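Local coordinates for protein sulfite reductase [ferredoxin] (Mycobacterium tuberculosis, PDB 1ZJ8) that catalyses the reduction of sulfite to sulfide with electrons from reduced ferredoxin, using a siroheme and a [4Fe-4S] cluster, at residues G78-R83 and Y104-V109; D228-I233 and G510-D515; P210-L215 and A283-F288; R520-H525 and A560-L565. All coordinates share one frame; numbering follows the deposited sequence.

Interaction 1 (G78-R83 and Y104-V109). With SRM (siroheme), chain E.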
# COMPACT_ATOMS: atom_id res chain seq x y z
N GLY A 78 9.33 10.82 -5.25
CA GLY A 78 8.06 10.79 -4.53
C GLY A 78 7.23 12.07 -4.63
O GLY A 78 6.40 12.34 -3.75
N LEU A 79 7.45 12.84 -5.71
CA LEU A 79 6.66 14.04 -5.99
C LEU A 79 5.75 13.74 -7.13
O LEU A 79 6.17 13.50 -8.25
CB LEU A 79 7.54 15.23 -6.31
CG LEU A 79 8.23 15.78 -5.07
CD1 LEU A 79 9.51 16.51 -5.44
CD2 LEU A 79 7.30 16.69 -4.25
N TYR A 80 4.47 13.68 -6.80
CA TYR A 80 3.41 13.40 -7.73
C TYR A 80 2.54 14.69 -7.71
O TYR A 80 2.30 15.29 -6.66
CB TYR A 80 2.66 12.13 -7.24
CG TYR A 80 2.91 10.76 -7.93
CD1 TYR A 80 2.23 10.46 -9.11
CD2 TYR A 80 3.72 9.72 -7.34
CE1 TYR A 80 2.37 9.23 -9.75
CE2 TYR A 80 3.84 8.45 -7.99
CZ TYR A 80 3.16 8.24 -9.19
OH TYR A 80 3.27 7.04 -9.84
N THR A 81 2.14 15.14 -8.89
CA THR A 81 1.31 16.34 -9.05
C THR A 81 -0.10 16.08 -8.44
O THR A 81 -0.64 14.98 -8.60
CB THR A 81 1.22 16.65 -10.56
OG1 THR A 81 1.21 18.07 -10.77
CG2 THR A 81 0.02 15.97 -11.23
N GLN A 82 -0.71 17.05 -7.76
CA GLN A 82 -2.05 16.81 -7.18
C GLN A 82 -3.21 17.41 -8.02
O GLN A 82 -3.00 18.31 -8.84
CB GLN A 82 -2.11 17.23 -5.69
CG GLN A 82 -2.24 18.73 -5.37
CD GLN A 82 -2.69 19.00 -3.90
OE1 GLN A 82 -2.01 18.62 -2.94
NE2 GLN A 82 -3.83 19.67 -3.76
N ARG A 83 -4.42 16.89 -7.81
CA ARG A 83 -5.63 17.26 -8.60
C ARG A 83 -6.15 18.67 -8.26
O ARG A 83 -6.42 18.98 -7.09
CB ARG A 83 -6.76 16.25 -8.40
CG ARG A 83 -8.01 16.43 -9.32
CD ARG A 83 -9.27 15.77 -8.71
NE ARG A 83 -10.45 15.70 -9.59
CZ ARG A 83 -10.62 14.82 -10.59
NH1 ARG A 83 -9.65 13.97 -10.91
NH2 ARG A 83 -11.75 14.81 -11.30
N TYR A 104 0.28 22.25 -7.00
CA TYR A 104 0.67 21.67 -5.71
C TYR A 104 1.03 20.20 -5.88
O TYR A 104 0.66 19.57 -6.86
CB TYR A 104 -0.47 21.85 -4.70
CG TYR A 104 -0.75 23.29 -4.31
CD1 TYR A 104 0.07 23.94 -3.38
CD2 TYR A 104 -1.82 24.00 -4.85
CE1 TYR A 104 -0.16 25.25 -3.01
CE2 TYR A 104 -2.07 25.32 -4.49
CZ TYR A 104 -1.24 25.94 -3.56
OH TYR A 104 -1.45 27.26 -3.16
N PHE A 105 1.77 19.66 -4.91
CA PHE A 105 2.27 18.28 -4.98
C PHE A 105 1.81 17.41 -3.82
O PHE A 105 1.74 17.86 -2.67
CB PHE A 105 3.80 18.28 -4.99
CG PHE A 105 4.39 18.89 -6.22
CD1 PHE A 105 4.75 20.25 -6.24
CD2 PHE A 105 4.58 18.13 -7.38
CE1 PHE A 105 5.29 20.83 -7.38
CE2 PHE A 105 5.11 18.70 -8.53
CZ PHE A 105 5.47 20.06 -8.53
N MET A 106 1.51 16.16 -4.12
CA MET A 106 1.53 15.13 -3.12
C MET A 106 3.01 14.77 -2.93
O MET A 106 3.74 14.59 -3.92
CB MET A 106 0.76 13.90 -3.60
CG MET A 106 0.68 12.73 -2.58
SD MET A 106 2.17 11.66 -2.50
CE MET A 106 1.84 10.54 -3.87
N MET A 107 3.47 14.67 -1.69
CA MET A 107 4.82 14.18 -1.42
C MET A 107 4.79 12.95 -0.50
O MET A 107 4.12 12.97 0.54
CB MET A 107 5.69 15.28 -0.83
CG MET A 107 7.16 14.87 -0.73
SD MET A 107 8.24 16.20 -0.13
CE MET A 107 7.81 16.26 1.59
N ARG A 108 5.52 11.91 -0.89
CA ARG A 108 5.44 10.59 -0.28
C ARG A 108 6.75 10.26 0.42
O ARG A 108 7.80 10.20 -0.22
CB ARG A 108 5.17 9.53 -1.37
CG ARG A 108 5.04 8.07 -0.88
CD ARG A 108 4.77 7.09 -2.04
NE ARG A 108 3.44 7.26 -2.63
CZ ARG A 108 2.94 6.54 -3.63
NH1 ARG A 108 3.64 5.56 -4.20
NH2 ARG A 108 1.73 6.77 -4.08
N VAL A 109 6.68 10.03 1.72
CA VAL A 109 7.87 9.71 2.48
C VAL A 109 8.06 8.20 2.52
O VAL A 109 7.14 7.47 2.88
CB VAL A 109 7.79 10.24 3.92
CG1 VAL A 109 9.11 10.00 4.64
CG2 VAL A 109 7.45 11.74 3.91
FE SRM E . -1.16 3.48 -5.82
CHA SRM E . -1.24 5.36 -8.67
CHB SRM E . -2.44 6.06 -4.11
CHC SRM E . -1.05 1.70 -3.10
CHD SRM E . -2.05 0.68 -7.64
NA SRM E . -1.54 5.39 -6.25
C1A SRM E . -1.39 6.03 -7.44
C2A SRM E . -1.41 7.52 -7.33
CMA SRM E . -0.01 8.04 -7.30
CDA SRM E . -2.29 8.16 -8.38
CEA SRM E . -1.66 8.83 -9.56
O3A SRM E . -0.99 8.15 -10.34
O4A SRM E . -1.80 10.05 -9.75
C3A SRM E . -2.08 7.68 -6.01
CAA SRM E . -1.54 8.80 -5.18
CBA SRM E . -2.39 9.97 -5.57
CCA SRM E . -2.57 10.91 -4.42
O1A SRM E . -2.75 10.45 -3.28
O2A SRM E . -2.50 12.15 -4.65
C4A SRM E . -2.00 6.32 -5.41
NB SRM E . -1.52 3.88 -3.93
C1B SRM E . -1.99 4.98 -3.34
C2B SRM E . -1.98 4.95 -1.84
CMB SRM E . -1.59 6.26 -1.19
CDB SRM E . -3.36 4.60 -1.39
CEB SRM E . -3.63 4.52 0.07
O3B SRM E . -4.37 5.34 0.67
O4B SRM E . -3.07 3.61 0.68
C3B SRM E . -1.02 3.80 -1.62
CAB SRM E . 0.40 4.29 -1.60
CBB SRM E . 1.30 3.36 -0.83
CCB SRM E . 2.73 3.74 -1.02
O1B SRM E . 3.35 4.35 -0.15
O2B SRM E . 3.34 3.44 -2.04
C4B SRM E . -1.18 3.07 -2.93
NC SRM E . -1.59 1.63 -5.44
C1C SRM E . -1.31 1.01 -4.27
C2C SRM E . -1.68 -0.33 -4.26
CDC SRM E . -1.78 -1.28 -3.11
CEC SRM E . -0.61 -2.05 -2.65
O3C SRM E . 0.53 -1.79 -3.10
O4C SRM E . -0.85 -2.95 -1.83
C3C SRM E . -2.01 -0.57 -5.56
CAC SRM E . -2.45 -1.94 -5.96
CBC SRM E . -1.46 -3.09 -5.98
CCC SRM E . -0.65 -3.00 -7.27
O1C SRM E . 0.20 -2.09 -7.43
O2C SRM E . -0.90 -3.87 -8.14
C4C SRM E . -1.89 0.60 -6.26
ND SRM E . -1.22 3.03 -7.80
C1D SRM E . -1.78 1.91 -8.27
C2D SRM E . -2.14 2.11 -9.62
CAD SRM E . -2.19 0.97 -10.62
CBD SRM E . -0.96 0.67 -11.42
CCD SRM E . -0.86 -0.51 -12.35
O1D SRM E . -0.03 -1.39 -12.05
O2D SRM E . -1.58 -0.60 -13.38
C3D SRM E . -1.76 3.40 -9.93
CDD SRM E . -1.53 3.92 -11.33
CED SRM E . -0.27 3.61 -12.12
O3D SRM E . 0.72 3.12 -11.58
O4D SRM E . -0.21 3.84 -13.33
C4D SRM E . -1.20 3.96 -8.80
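Y80 and M106 face each other as a hydrogen-bonded antiparallel pair, flanked by the non-hydrogen-bonded pairs L79–M107 and T81–F105. Y80 N gives a nearly straight bond to M106 O (3.1 Å, 169°), and M106 N returns one to Y80 O at 2.8 Å. R108 N reaches G78 O at one end of the register, and Q82 N reaches Y104 O at the other. These bonds hold 79-83 as an outermost strand of a five-stranded antiparallel sheet, next to 104-109.

Apolar packing occurs on both faces. L79 CD2 touches both F105 CB and M107 CG, on the face that helix 154-162 covers. On the other face M106, with CG anti to its backbone N (chi1 -178°) and the chain bent beyond, lays CE 3.8 Å from Y80 CB. The Q82 side chain runs alongside Y104, CG to CB 3.6 Å, while its OE1 accepts a hydrogen bond from W148 N.

Siroheme completes that second face. Its methyl CMA sits over the centre of the Y80 ring, 3.5 Å above the ring plane. CE2 of this ring is covalently linked to C172 SG. The siroheme carboxylate lies over one face of the R108 guanidinium, O2B 3.0 Å from NH1, while Q145 OE1 accepts from R108 NE and A171 O from NH1.

The thioether fixes the Y80 ring to C172, and the methyl over its face probably helps to hold its orientation. Y80, M106 and R108 together make this sheet edge a wall of the siroheme pocket, where the charge of R108 would be expected to help hold the carboxylate.

Interaction 2 (D228-I233 and G510-D515)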
# COMPACT_ATOMS: atom_id res chain seq x y z
N ASP A 228 1.74 -10.69 7.55
CA ASP A 228 1.02 -9.44 7.87
C ASP A 228 1.32 -8.32 6.87
O ASP A 228 1.15 -7.15 7.18
CB ASP A 228 1.34 -8.97 9.30
CG ASP A 228 2.83 -8.78 9.54
OD1 ASP A 228 3.60 -8.72 8.56
OD2 ASP A 228 3.22 -8.71 10.72
N VAL A 229 1.75 -8.70 5.67
CA VAL A 229 2.22 -7.76 4.65
C VAL A 229 1.62 -8.02 3.25
O VAL A 229 2.23 -7.71 2.22
CB VAL A 229 3.79 -7.77 4.56
CG1 VAL A 229 4.42 -7.29 5.86
CG2 VAL A 229 4.32 -9.16 4.20
N ALA A 230 0.42 -8.57 3.20
CA ALA A 230 -0.31 -8.71 1.94
C ALA A 230 0.64 -9.15 0.85
O ALA A 230 0.74 -8.51 -0.20
CB ALA A 230 -1.01 -7.39 1.58
N HIS A 231 1.35 -10.23 1.09
CA HIS A 231 2.43 -10.62 0.19
C HIS A 231 1.91 -11.13 -1.12
O HIS A 231 2.49 -10.86 -2.16
CB HIS A 231 3.31 -11.67 0.83
CG HIS A 231 2.60 -12.94 1.20
ND1 HIS A 231 2.74 -14.10 0.47
CD2 HIS A 231 1.80 -13.24 2.25
CE1 HIS A 231 2.04 -15.06 1.05
NE2 HIS A 231 1.47 -14.57 2.13
N GLU A 232 0.79 -11.83 -1.06
CA GLU A 232 0.20 -12.46 -2.22
C GLU A 232 0.01 -11.51 -3.40
O GLU A 232 -0.11 -11.96 -4.54
CB GLU A 232 -1.14 -13.10 -1.82
CG GLU A 232 -1.00 -14.33 -0.88
CD GLU A 232 -1.48 -14.11 0.57
OE1 GLU A 232 -1.22 -13.04 1.15
OE2 GLU A 232 -2.12 -15.04 1.12
N ILE A 233 0.00 -10.20 -3.15
CA ILE A 233 -0.18 -9.18 -4.21
C ILE A 233 1.01 -8.22 -4.40
O ILE A 233 0.87 -7.11 -4.94
CB ILE A 233 -1.49 -8.38 -3.95
CG1 ILE A 233 -1.46 -7.68 -2.57
CG2 ILE A 233 -2.71 -9.31 -4.05
CD1 ILE A 233 -1.48 -6.17 -2.64
N GLY A 510 -13.72 -11.21 -1.58
CA GLY A 510 -12.26 -11.34 -1.75
C GLY A 510 -11.51 -11.57 -0.44
O GLY A 510 -11.96 -11.13 0.63
N HIS A 511 -10.39 -12.25 -0.49
CA HIS A 511 -9.55 -12.44 0.67
C HIS A 511 -8.19 -13.02 0.29
O HIS A 511 -8.06 -13.70 -0.73
CB HIS A 511 -10.22 -13.40 1.67
CG HIS A 511 -10.40 -14.80 1.15
ND1 HIS A 511 -11.48 -15.17 0.38
CD2 HIS A 511 -9.66 -15.92 1.33
CE1 HIS A 511 -11.39 -16.46 0.09
NE2 HIS A 511 -10.29 -16.94 0.65
N LEU A 512 -7.20 -12.76 1.13
CA LEU A 512 -5.91 -13.41 1.01
C LEU A 512 -5.87 -14.52 2.06
O LEU A 512 -6.90 -14.92 2.58
CB LEU A 512 -4.79 -12.38 1.20
CG LEU A 512 -4.75 -11.20 0.21
CD1 LEU A 512 -3.50 -10.40 0.47
CD2 LEU A 512 -4.79 -11.67 -1.24
N GLY A 513 -4.68 -15.04 2.34
CA GLY A 513 -4.54 -16.10 3.34
C GLY A 513 -4.96 -17.45 2.79
O GLY A 513 -4.55 -17.83 1.70
N LEU A 514 -5.79 -18.17 3.53
CA LEU A 514 -6.23 -19.50 3.10
C LEU A 514 -7.17 -19.43 1.89
O LEU A 514 -8.18 -18.71 1.93
CB LEU A 514 -6.92 -20.26 4.23
CG LEU A 514 -7.27 -21.72 3.89
CD1 LEU A 514 -6.10 -22.46 3.19
CD2 LEU A 514 -7.69 -22.45 5.18
N ASP A 515 -6.82 -20.16 0.84
CA ASP A 515 -7.56 -20.16 -0.44
C ASP A 515 -7.83 -18.74 -0.92
O ASP A 515 -8.97 -18.37 -1.23
CB ASP A 515 -8.87 -20.93 -0.31
CG ASP A 515 -8.68 -22.33 0.22
OD1 ASP A 515 -7.62 -22.95 -0.07
OD2 ASP A 515 -9.59 -22.83 0.92
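E232 and L512 bring two irregular loops together, their CA atoms 7.0 Å apart, with E232 in a short 3-10 turn (231-232) and the 510-515 segment free of regular helix or strand. One polar bond joins the loops: G513 N donates to E232 OE2 at 2.8 Å with an N-H...O angle of 149°. The donor comes from above the carboxylate plane, 39° out of it. A bend in the glutamate at chi2 (110°) carries CD round toward the opposing loop, and OE1 of the same carboxylate lies over one face of the neighbouring H231 ring, offset toward its rim.

The E232 and L512 side chains slide past each other in opposite directions, so the leucine reaches beyond the carboxylate to the backbone behind it. L512 CD1 rests 3.6 Å from E232 OE1 and 3.9 Å from A230 CA, with A230 CB slightly farther away. The other branch, CD2, meets I233 CG2 at 4.2 Å. I483 also packs on L512.

I233 lines the siroheme pocket and touches the cofactor, which puts L512 one shell behind it. The 228-233 loop joins parallel neighbours 219-224 and 236-243, whereas 510-515 joins antiparallel strands 500-508 and 520-528. The contact is thus a loop-to-loop interface between the two nitrite/sulfite reductase 4Fe-4S domain regions, a duplicated arrangement characteristic of this siroheme enzyme family.

Interaction 3 (P210-L215 and A283-F288)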
# COMPACT_ATOMS: atom_id res chain seq x y z
N PRO A 210 22.04 3.52 -9.61
CA PRO A 210 21.61 3.42 -11.02
C PRO A 210 21.04 2.06 -11.44
O PRO A 210 20.15 2.02 -12.29
CB PRO A 210 22.89 3.74 -11.82
CG PRO A 210 24.03 3.54 -10.84
CD PRO A 210 23.46 3.89 -9.49
N ASP A 211 21.51 0.97 -10.85
CA ASP A 211 21.21 -0.35 -11.42
C ASP A 211 19.73 -0.69 -11.50
O ASP A 211 19.30 -1.31 -12.47
CB ASP A 211 21.98 -1.45 -10.70
CG ASP A 211 23.46 -1.19 -10.73
OD1 ASP A 211 23.88 -0.18 -10.11
OD2 ASP A 211 24.18 -1.97 -11.41
N PHE A 212 18.96 -0.26 -10.50
CA PHE A 212 17.53 -0.54 -10.42
C PHE A 212 16.69 0.73 -10.48
O PHE A 212 15.51 0.72 -10.12
CB PHE A 212 17.22 -1.34 -9.14
CG PHE A 212 17.98 -2.62 -9.06
CD1 PHE A 212 17.80 -3.60 -10.02
CD2 PHE A 212 18.92 -2.82 -8.06
CE1 PHE A 212 18.50 -4.79 -9.96
CE2 PHE A 212 19.65 -4.00 -8.00
CZ PHE A 212 19.44 -4.98 -8.95
N ALA A 213 17.28 1.82 -10.97
CA ALA A 213 16.54 3.05 -11.15
C ALA A 213 15.69 3.09 -12.42
O ALA A 213 14.91 4.02 -12.59
CB ALA A 213 17.50 4.24 -11.11
N ASP A 214 15.83 2.11 -13.31
CA ASP A 214 15.04 2.11 -14.55
C ASP A 214 14.53 0.71 -14.85
O ASP A 214 15.25 -0.14 -15.43
CB ASP A 214 15.87 2.66 -15.73
CG ASP A 214 15.07 2.78 -17.04
OD1 ASP A 214 13.86 2.46 -17.07
OD2 ASP A 214 15.68 3.19 -18.05
N LEU A 215 13.29 0.47 -14.42
CA LEU A 215 12.62 -0.81 -14.60
C LEU A 215 11.40 -0.63 -15.53
O LEU A 215 10.95 0.50 -15.77
CB LEU A 215 12.19 -1.39 -13.24
CG LEU A 215 13.14 -1.27 -12.05
CD1 LEU A 215 12.53 -1.93 -10.84
CD2 LEU A 215 14.48 -1.89 -12.34
N ALA A 283 18.54 -10.38 -7.73
CA ALA A 283 18.46 -11.24 -8.89
C ALA A 283 17.05 -11.23 -9.50
O ALA A 283 16.88 -11.20 -10.73
CB ALA A 283 18.85 -12.63 -8.51
N VAL A 284 16.03 -11.25 -8.64
CA VAL A 284 14.64 -11.19 -9.12
C VAL A 284 14.38 -9.84 -9.80
O VAL A 284 13.85 -9.77 -10.92
CB VAL A 284 13.63 -11.40 -7.97
CG1 VAL A 284 12.21 -11.10 -8.44
CG2 VAL A 284 13.71 -12.83 -7.40
N THR A 285 14.78 -8.76 -9.12
CA THR A 285 14.64 -7.43 -9.66
C THR A 285 15.39 -7.30 -10.99
O THR A 285 14.94 -6.59 -11.89
CB THR A 285 15.16 -6.38 -8.68
OG1 THR A 285 14.60 -6.63 -7.38
CG2 THR A 285 14.77 -4.97 -9.13
N SER A 286 16.53 -7.99 -11.10
CA SER A 286 17.36 -7.96 -12.32
C SER A 286 16.68 -8.66 -13.49
O SER A 286 16.73 -8.18 -14.62
CB SER A 286 18.72 -8.58 -12.05
OG SER A 286 19.37 -7.90 -10.98
N VAL A 287 16.01 -9.76 -13.20
CA VAL A 287 15.22 -10.41 -14.24
C VAL A 287 14.13 -9.47 -14.73
O VAL A 287 13.94 -9.31 -15.94
CB VAL A 287 14.56 -11.71 -13.77
CG1 VAL A 287 13.74 -12.33 -14.91
CG2 VAL A 287 15.62 -12.67 -13.23
N PHE A 288 13.42 -8.83 -13.80
CA PHE A 288 12.40 -7.85 -14.16
C PHE A 288 12.97 -6.82 -15.13
O PHE A 288 12.43 -6.62 -16.21
CB PHE A 288 11.84 -7.16 -12.89
CG PHE A 288 10.72 -6.15 -13.14
CD1 PHE A 288 9.66 -6.45 -14.02
CD2 PHE A 288 10.70 -4.93 -12.47
CE1 PHE A 288 8.62 -5.54 -14.24
CE2 PHE A 288 9.65 -4.00 -12.69
CZ PHE A 288 8.62 -4.31 -13.58
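F212 and L215 turn two apolar side chains against one side of helix 277-291, where T285, S286 and F288 receive them. The phenylalanine contacts are methyl and hydroxyl approaches to the ring. T285 CG2, anti to its backbone N, lies 3.4 Å from F212 CD1 and 3.8 Å from CE1, the two side chains crossing obliquely. S286 OG comes to the ring's edge, in its plane, 3.4 Å from F212 CE1. The two hydroxyls have their polar partners one turn back in the helix: T285 OG1 bonds to W281 O and S286 OG to A282 O.

Purely apolar packing joins L215 to F288. Their side chains cross at about a right angle, with L215 CB 3.7 Å from F288 CE2 and L215 CD1 3.9 Å from F288 CD2. The F288 ring also meets that of Y219, the planes about 20° apart.

Polar links flank this buried seam: D211 O accepts from R289 NH1, and D214 OD1 forms salt bridges with R294 and K41. The arrangement is loop-on-helix packing, setting the connection from helix 196-206 to strand 219-224 against helix 277-291 in the first 4Fe-4S domain region.

Interaction 4 (R520-H525 and A560-L565)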
# COMPACT_ATOMS: atom_id res chain seq x y z
N ARG A 520 -16.25 -11.60 -6.29
CA ARG A 520 -17.07 -11.71 -7.49
C ARG A 520 -17.80 -10.40 -7.76
O ARG A 520 -18.18 -9.66 -6.84
CB ARG A 520 -18.02 -12.92 -7.45
CG ARG A 520 -18.65 -13.25 -6.10
CD ARG A 520 -19.77 -14.31 -6.22
NE ARG A 520 -20.94 -13.82 -6.98
CZ ARG A 520 -22.21 -14.22 -6.81
NH1 ARG A 520 -22.55 -15.12 -5.89
NH2 ARG A 520 -23.16 -13.70 -7.57
N LYS A 521 -17.97 -10.11 -9.04
CA LYS A 521 -18.51 -8.85 -9.52
C LYS A 521 -19.98 -9.13 -9.78
O LYS A 521 -20.33 -10.26 -10.08
CB LYS A 521 -17.79 -8.44 -10.81
CG LYS A 521 -16.28 -8.77 -10.81
CD LYS A 521 -15.61 -8.59 -12.17
CE LYS A 521 -15.48 -7.12 -12.54
NZ LYS A 521 -14.16 -6.82 -13.15
N LEU A 522 -20.85 -8.13 -9.63
CA LEU A 522 -22.28 -8.36 -9.84
C LEU A 522 -22.77 -7.75 -11.15
O LEU A 522 -22.23 -6.75 -11.64
CB LEU A 522 -23.12 -7.90 -8.64
CG LEU A 522 -23.06 -8.83 -7.41
CD1 LEU A 522 -24.20 -8.49 -6.44
CD2 LEU A 522 -23.11 -10.33 -7.78
N ARG A 523 -23.82 -8.38 -11.66
CA ARG A 523 -24.23 -8.28 -13.07
C ARG A 523 -24.62 -6.86 -13.51
O ARG A 523 -23.84 -6.18 -14.18
CB ARG A 523 -25.38 -9.28 -13.33
CG ARG A 523 -26.19 -9.10 -14.66
CD ARG A 523 -27.09 -10.31 -14.98
NE ARG A 523 -27.51 -11.03 -13.76
CZ ARG A 523 -27.92 -12.30 -13.70
NH1 ARG A 523 -28.01 -13.06 -14.80
NH2 ARG A 523 -28.26 -12.82 -12.53
N GLN A 524 -25.84 -6.46 -13.16
CA GLN A 524 -26.35 -5.12 -13.45
C GLN A 524 -26.43 -4.49 -12.07
O GLN A 524 -27.46 -4.58 -11.39
CB GLN A 524 -27.74 -5.14 -14.14
CG GLN A 524 -28.43 -3.74 -14.26
CD GLN A 524 -29.97 -3.79 -14.34
OE1 GLN A 524 -30.55 -4.60 -15.07
NE2 GLN A 524 -30.63 -2.89 -13.60
N HIS A 525 -25.30 -3.89 -11.66
CA HIS A 525 -25.14 -3.36 -10.31
C HIS A 525 -24.30 -2.08 -10.28
O HIS A 525 -23.14 -2.06 -10.71
CB HIS A 525 -24.49 -4.42 -9.43
CG HIS A 525 -24.84 -4.30 -7.98
ND1 HIS A 525 -25.90 -3.54 -7.52
CD2 HIS A 525 -24.31 -4.90 -6.88
CE1 HIS A 525 -25.98 -3.64 -6.21
NE2 HIS A 525 -25.03 -4.46 -5.80
N ALA A 560 -25.81 -17.48 -1.45
CA ALA A 560 -27.05 -16.71 -1.36
C ALA A 560 -27.51 -16.21 -2.74
O ALA A 560 -26.69 -16.01 -3.64
CB ALA A 560 -26.89 -15.56 -0.39
N GLU A 561 -28.81 -16.04 -2.91
CA GLU A 561 -29.35 -15.61 -4.19
C GLU A 561 -28.79 -14.24 -4.56
O GLU A 561 -28.46 -13.44 -3.70
CB GLU A 561 -30.87 -15.60 -4.15
CG GLU A 561 -31.51 -16.96 -3.82
CD GLU A 561 -32.92 -16.83 -3.25
OE1 GLU A 561 -33.18 -15.89 -2.47
OE2 GLU A 561 -33.77 -17.69 -3.59
N GLU A 562 -28.69 -13.97 -5.86
CA GLU A 562 -28.17 -12.70 -6.34
C GLU A 562 -28.99 -11.49 -5.89
O GLU A 562 -28.48 -10.38 -5.88
CB GLU A 562 -28.11 -12.71 -7.87
CG GLU A 562 -26.81 -12.17 -8.46
CD GLU A 562 -26.19 -13.13 -9.46
OE1 GLU A 562 -26.94 -13.87 -10.13
OE2 GLU A 562 -24.94 -13.15 -9.56
N ASP A 563 -30.25 -11.72 -5.53
CA ASP A 563 -31.09 -10.65 -4.97
C ASP A 563 -30.60 -10.25 -3.59
O ASP A 563 -30.61 -9.07 -3.24
CB ASP A 563 -32.56 -11.08 -4.80
CG ASP A 563 -33.13 -11.72 -6.04
OD1 ASP A 563 -32.65 -12.82 -6.41
OD2 ASP A 563 -34.08 -11.13 -6.61
N ASP A 564 -30.17 -11.24 -2.80
CA ASP A 564 -29.67 -10.98 -1.45
C ASP A 564 -28.33 -10.21 -1.40
O ASP A 564 -27.86 -9.87 -0.31
CB ASP A 564 -29.50 -12.29 -0.67
CG ASP A 564 -30.82 -12.91 -0.25
OD1 ASP A 564 -31.90 -12.39 -0.62
OD2 ASP A 564 -30.76 -13.94 0.45
N LEU A 565 -27.72 -9.97 -2.55
CA LEU A 565 -26.41 -9.32 -2.63
C LEU A 565 -26.45 -7.95 -3.33
O LEU A 565 -25.40 -7.39 -3.65
CB LEU A 565 -25.40 -10.24 -3.35
CG LEU A 565 -25.12 -11.67 -2.84
CD1 LEU A 565 -24.18 -12.37 -3.81
CD2 LEU A 565 -24.53 -11.73 -1.43
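The carboxylate of E562 is gripped by two arginines, one on each oxygen. R520 NH2 forms a salt bridge to OE2 at 2.7 Å, with this oxygen at the edge of the R520 guanidinium and near its plane, while the planes of the two groups stand 87° apart. R523 NH2 makes the second salt bridge, to OE1 at 2.9 Å, and here the planes are 69° apart. R520 also bonds through NH1 to V557 O in helix 553-559, so one guanidinium holds both the helix and the segment after it.

This network ties strand 520-528, outermost in its mixed five-stranded sheet, to the C-terminal segment that leaves helix 553-559, within the second 4Fe-4S domain region.

Beside the salt-bridge network lies an apolar patch. L522 and L565 cross at about a right angle, L522 CD1 3.7 Å from L565 CB, while L522 CD2 passes E562 OE2 at 3.8 Å. L565 CD1 sits over one face of the R520 guanidinium, 3.6 Å above the plane and offset toward the rim. On the sheet side L522 also packs on L508 of strand 500-508. L565 O hydrogen-bonds to Y535 OH, fastening the segment to helix 532-545.

How the interactions relate
From the N terminus, interaction 1 comes first, closing a 20-residue connection between neighbouring strands 79-83 and 104-109. Interactions 2 and 3 then cross: 210-215 is followed by 228-233, next comes helical partner 283-288, and only far downstream does 510-515 close interaction 2. Interaction 3 is therefore local to the first 4Fe-4S domain region, whereas interaction 2 spans from that region to the second. Interaction 4 follows in series, bringing the chain's last residues back to an edge strand. Interactions 1 and 2 both reach siroheme from opposite sides of the chain's centre, 29 Å apart between centres; interactions 3 and 4 lie farther out, 43 Å apart between centres.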